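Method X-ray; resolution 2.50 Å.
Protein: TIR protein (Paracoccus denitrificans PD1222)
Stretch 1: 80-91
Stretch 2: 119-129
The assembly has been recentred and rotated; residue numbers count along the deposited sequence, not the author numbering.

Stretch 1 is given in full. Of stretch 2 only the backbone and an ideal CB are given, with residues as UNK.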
# COMPACT_ATOMS: atom_id res chain seq x y z
N VAL B 80 -11.12 12.74 -0.88
CA VAL B 80 -10.23 13.63 -1.61
C VAL B 80 -9.66 14.65 -0.64
O VAL B 80 -10.39 15.51 -0.12
CB VAL B 80 -10.96 14.37 -2.74
CG1 VAL B 80 -10.01 15.34 -3.44
CG2 VAL B 80 -11.49 13.36 -3.74
N LEU B 81 -8.36 14.55 -0.37
CA LEU B 81 -7.72 15.48 0.54
C LEU B 81 -7.12 16.66 -0.22
O LEU B 81 -6.04 16.55 -0.80
CB LEU B 81 -6.63 14.78 1.36
CG LEU B 81 -7.09 13.67 2.32
CD1 LEU B 81 -5.91 13.20 3.15
CD2 LEU B 81 -8.19 14.18 3.24
N SER B 82 -7.83 17.78 -0.22
CA SER B 82 -7.36 18.98 -0.90
C SER B 82 -7.51 20.19 0.02
O SER B 82 -8.09 20.11 1.10
CB SER B 82 -8.20 19.23 -2.14
OG SER B 82 -9.51 19.61 -1.76
N THR B 83 -6.99 21.33 -0.44
CA THR B 83 -7.08 22.56 0.33
C THR B 83 -8.53 22.83 0.69
O THR B 83 -8.82 23.24 1.81
CB THR B 83 -6.55 23.75 -0.47
OG1 THR B 83 -5.17 23.53 -0.77
CG2 THR B 83 -6.69 25.04 0.32
N HIS B 84 -9.43 22.63 -0.28
CA HIS B 84 -10.88 22.84 -0.09
C HIS B 84 -11.45 21.98 1.02
O HIS B 84 -12.30 22.43 1.78
CB HIS B 84 -11.65 22.51 -1.37
CG HIS B 84 -11.41 23.48 -2.48
ND1 HIS B 84 -11.71 24.82 -2.38
CD2 HIS B 84 -10.89 23.30 -3.72
CE1 HIS B 84 -11.40 25.43 -3.51
NE2 HIS B 84 -10.90 24.53 -4.34
N PHE B 85 -10.99 20.74 1.10
CA PHE B 85 -11.49 19.86 2.14
C PHE B 85 -10.85 20.27 3.46
O PHE B 85 -11.43 20.06 4.53
CB PHE B 85 -11.16 18.41 1.78
CG PHE B 85 -11.50 17.43 2.86
CD1 PHE B 85 -10.59 17.15 3.88
CD2 PHE B 85 -12.71 16.75 2.86
CE1 PHE B 85 -10.87 16.21 4.86
CE2 PHE B 85 -13.01 15.81 3.84
CZ PHE B 85 -12.09 15.54 4.84
N PHE B 86 -9.66 20.86 3.39
CA PHE B 86 -8.98 21.30 4.61
C PHE B 86 -9.59 22.58 5.18
O PHE B 86 -9.73 22.71 6.40
CB PHE B 86 -7.49 21.54 4.36
CG PHE B 86 -6.72 20.30 4.01
CD1 PHE B 86 -7.19 19.04 4.38
CD2 PHE B 86 -5.49 20.39 3.36
CE1 PHE B 86 -6.44 17.89 4.10
CE2 PHE B 86 -4.74 19.26 3.08
CZ PHE B 86 -5.21 18.00 3.46
N LYS B 87 -9.96 23.50 4.30
CA LYS B 87 -10.54 24.76 4.74
C LYS B 87 -11.94 24.64 5.31
O LYS B 87 -12.59 25.65 5.54
CB LYS B 87 -10.52 25.78 3.60
CG LYS B 87 -9.11 26.20 3.21
CD LYS B 87 -9.11 27.45 2.35
CE LYS B 87 -7.69 27.90 2.03
NZ LYS B 87 -7.68 29.13 1.19
N LYS B 88 -12.40 23.42 5.53
CA LYS B 88 -13.74 23.22 6.10
C LYS B 88 -13.69 23.27 7.63
O LYS B 88 -14.73 23.37 8.28
CB LYS B 88 -14.33 21.89 5.64
CG LYS B 88 -14.71 21.81 4.17
CD LYS B 88 -15.93 22.66 3.86
CE LYS B 88 -16.23 22.67 2.38
NZ LYS B 88 -15.03 23.11 1.65
N GLU B 89 -12.49 23.20 8.20
CA GLU B 89 -12.31 23.25 9.65
C GLU B 89 -13.03 22.12 10.39
O GLU B 89 -13.91 22.38 11.21
CB GLU B 89 -12.80 24.59 10.21
CG GLU B 89 -12.02 25.80 9.75
CD GLU B 89 -12.36 27.04 10.56
OE1 GLU B 89 -13.55 27.44 10.57
OE2 GLU B 89 -11.45 27.61 11.20
N TRP B 90 -12.66 20.88 10.12
CA TRP B 90 -13.31 19.77 10.81
C TRP B 90 -12.65 19.61 12.16
O TRP B 90 -11.42 19.70 12.27
CB TRP B 90 -13.12 18.46 10.04
CG TRP B 90 -13.42 18.53 8.58
CD1 TRP B 90 -12.52 18.58 7.56
CD2 TRP B 90 -14.71 18.51 7.97
NE1 TRP B 90 -13.16 18.59 6.35
CE2 TRP B 90 -14.51 18.55 6.58
CE3 TRP B 90 -16.02 18.46 8.47
CZ2 TRP B 90 -15.57 18.55 5.67
CZ3 TRP B 90 -17.07 18.46 7.57
CH2 TRP B 90 -16.84 18.50 6.18
N PRO B 91 -13.44 19.38 13.22
CA PRO B 91 -12.87 19.20 14.57
C PRO B 91 -12.14 17.86 14.57
O PRO B 91 -12.42 17.00 13.72
CB PRO B 91 -14.11 19.17 15.46
CG PRO B 91 -15.14 19.94 14.68
CD PRO B 91 -14.91 19.46 13.27
N UNK B 119 3.36 19.73 4.10
CA UNK B 119 3.32 20.63 5.25
C UNK B 119 1.89 21.09 5.43
O UNK B 119 1.42 21.25 6.55
CB UNK B 119 4.26 21.82 5.07
N UNK B 120 1.21 21.28 4.31
CA UNK B 120 -0.18 21.71 4.31
C UNK B 120 -1.02 20.62 4.97
O UNK B 120 -1.89 20.89 5.80
CB UNK B 120 -0.67 22.00 2.89
N UNK B 121 -0.74 19.37 4.60
CA UNK B 121 -1.46 18.24 5.16
C UNK B 121 -1.20 18.19 6.66
O UNK B 121 -2.14 18.20 7.45
CB UNK B 121 -1.04 16.93 4.49
N UNK B 122 0.07 18.17 7.06
CA UNK B 122 0.40 18.16 8.49
C UNK B 122 -0.34 19.24 9.27
O UNK B 122 -0.77 19.00 10.40
CB UNK B 122 1.91 18.34 8.68
N UNK B 123 -0.49 20.43 8.68
CA UNK B 123 -1.19 21.53 9.33
C UNK B 123 -2.64 21.16 9.64
O UNK B 123 -3.19 21.53 10.68
CB UNK B 123 -1.14 22.78 8.45
N UNK B 124 -3.25 20.42 8.72
CA UNK B 124 -4.62 20.00 8.90
C UNK B 124 -4.70 18.84 9.88
O UNK B 124 -5.52 18.85 10.80
CB UNK B 124 -5.24 19.61 7.56
N UNK B 125 -3.84 17.84 9.68
CA UNK B 125 -3.84 16.65 10.52
C UNK B 125 -2.50 15.93 10.48
O UNK B 125 -2.17 15.27 9.49
CB UNK B 125 -4.96 15.70 10.09
N UNK B 126 -1.71 16.01 11.56
CA UNK B 126 -0.40 15.37 11.67
C UNK B 126 -0.41 13.89 11.32
O UNK B 126 0.41 13.42 10.53
CB UNK B 126 0.14 15.54 13.09
N UNK B 127 -1.35 13.15 11.90
CA UNK B 127 -1.45 11.71 11.65
C UNK B 127 -1.65 11.42 10.16
O UNK B 127 -1.05 10.50 9.61
CB UNK B 127 -2.60 11.11 12.46
N UNK B 128 -2.50 12.21 9.52
CA UNK B 128 -2.81 12.04 8.10
C UNK B 128 -1.59 12.29 7.20
O UNK B 128 -1.46 11.67 6.13
CB UNK B 128 -3.95 12.98 7.70
N UNK B 129 -0.71 13.19 7.64
CA UNK B 129 0.46 13.54 6.87
C UNK B 129 1.52 12.45 6.83
O UNK B 129 2.45 12.50 6.02
CB UNK B 129 1.07 14.82 7.43

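Position 119 has helical angles (-62/-37), and its ideal CB finds nothing of stretch 1 within 5.5 Å. Many residues would suit it; it is Asp-119.

At position 120 CA-to-CB points toward stretch 1, with the ideal CB 4.9 Å from Phe-86 CE2. To one side of that ring lies the hydroxyl of Thr-83, its OG1 6.0 Å from the ideal CB of 120. A longer side chain ending in an acceptor could bridge this gap; Gln, Glu or an aliphatic chain lying along the ring are plausible. The residue is Glu-120: Thr-83 OG1 donates to its OE2 at 2.6 Å, and the same OE2 lies at the edge of the Phe-86 ring, 4.2 Å from Phe-86 CD2.

Position 121 points sideways, but its ideal CB is 4.4 Å from Phe-86 CZ, so a compact apolar group such as Val, Ile, Ala or Leu is favoured. It is Val-121, chi1 t, which sets CG2 4.0 Å from Phe-86 CZ.

Positions 122 and 123 are helical and meet no stretch 1 atom within 5.5 Å of the ideal CB, leaving the choice wide. They are Ala-122 and Ser-123; Ser-123 OG makes a weak bond to Asp-119 O, 3.3 Å.

Position 124 points toward stretch 1 and has its ideal CB 3.8 Å from Phe-86 CD1. Ahead lie the rings of Phe-85, Phe-86 and Trp-90; Phe, Leu or Met would suit. The residue is Phe-124, chi1 t. Its CB sits over the Phe-86 face, 3.9 Å from the ring centroid, a CH-pi contact. The two rings are near parallel (26°) but slid apart, with Phe-86 CE1 3.1 Å from Phe-124 CD2. Farther out, Phe-124 CZ lies 3.8 Å from Phe-85 CE1, and Phe-124 CE1 lies 3.8 Å from Trp-90 CD1, rim to rim.

Position 125 leaves helical angles (-158/107), and its ideal CB has nothing of stretch 1 within 5.5 Å, so small or polar residues and many others would suit; it is Ser-125. Positions 126 and 127 are both out of reach, so the choice is wide; phi of -52° at 126 permits proline. They are Pro-126 and Thr-127.

Position 128 turns toward stretch 1 again, its ideal CB 5.0 Å from Leu-81 CD1. A flexible apolar chain, Met or Leu, would suit. Met-128, with chi1 t, chi2 p and chi3 p, brings SD to 3.3 Å from Leu-81 CD1.

Position 129 points sideways without a nearby partner; Ala-129 is one of many that would fit.

Stretch 2 119-129: DEVASFSPTMA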
# COMPACT_ATOMS: atom_id res chain seq x y z
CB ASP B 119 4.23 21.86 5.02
CG ASP B 119 5.71 21.54 5.21
OD1 ASP B 119 6.54 21.99 4.38
OD2 ASP B 119 6.04 20.84 6.19
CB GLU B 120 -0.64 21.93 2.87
CG GLU B 120 -1.66 23.01 2.69
CD GLU B 120 -2.08 23.14 1.25
OE1 GLU B 120 -1.19 23.26 0.38
OE2 GLU B 120 -3.30 23.14 0.99
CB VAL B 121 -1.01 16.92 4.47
CG1 VAL B 121 -1.72 15.72 5.06
CG2 VAL B 121 -1.32 17.01 2.99
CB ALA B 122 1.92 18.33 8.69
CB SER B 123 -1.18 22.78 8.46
OG SER B 123 0.06 23.45 8.55
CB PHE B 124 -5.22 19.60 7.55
CG PHE B 124 -6.50 18.84 7.66
CD1 PHE B 124 -7.64 19.43 8.20
CD2 PHE B 124 -6.58 17.52 7.21
CE1 PHE B 124 -8.84 18.72 8.30
CE2 PHE B 124 -7.77 16.80 7.31
CZ PHE B 124 -8.90 17.41 7.85
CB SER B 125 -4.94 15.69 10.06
OG SER B 125 -4.90 14.46 10.77
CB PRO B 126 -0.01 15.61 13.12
CG PRO B 126 -0.72 16.90 13.45
CD PRO B 126 -2.06 16.71 12.82
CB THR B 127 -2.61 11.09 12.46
OG1 THR B 127 -2.49 11.47 13.84
CG2 THR B 127 -2.59 9.57 12.37
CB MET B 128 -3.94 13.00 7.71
CG MET B 128 -4.36 12.93 6.26
SD MET B 128 -5.19 11.38 5.84
CE MET B 128 -6.88 11.76 6.33
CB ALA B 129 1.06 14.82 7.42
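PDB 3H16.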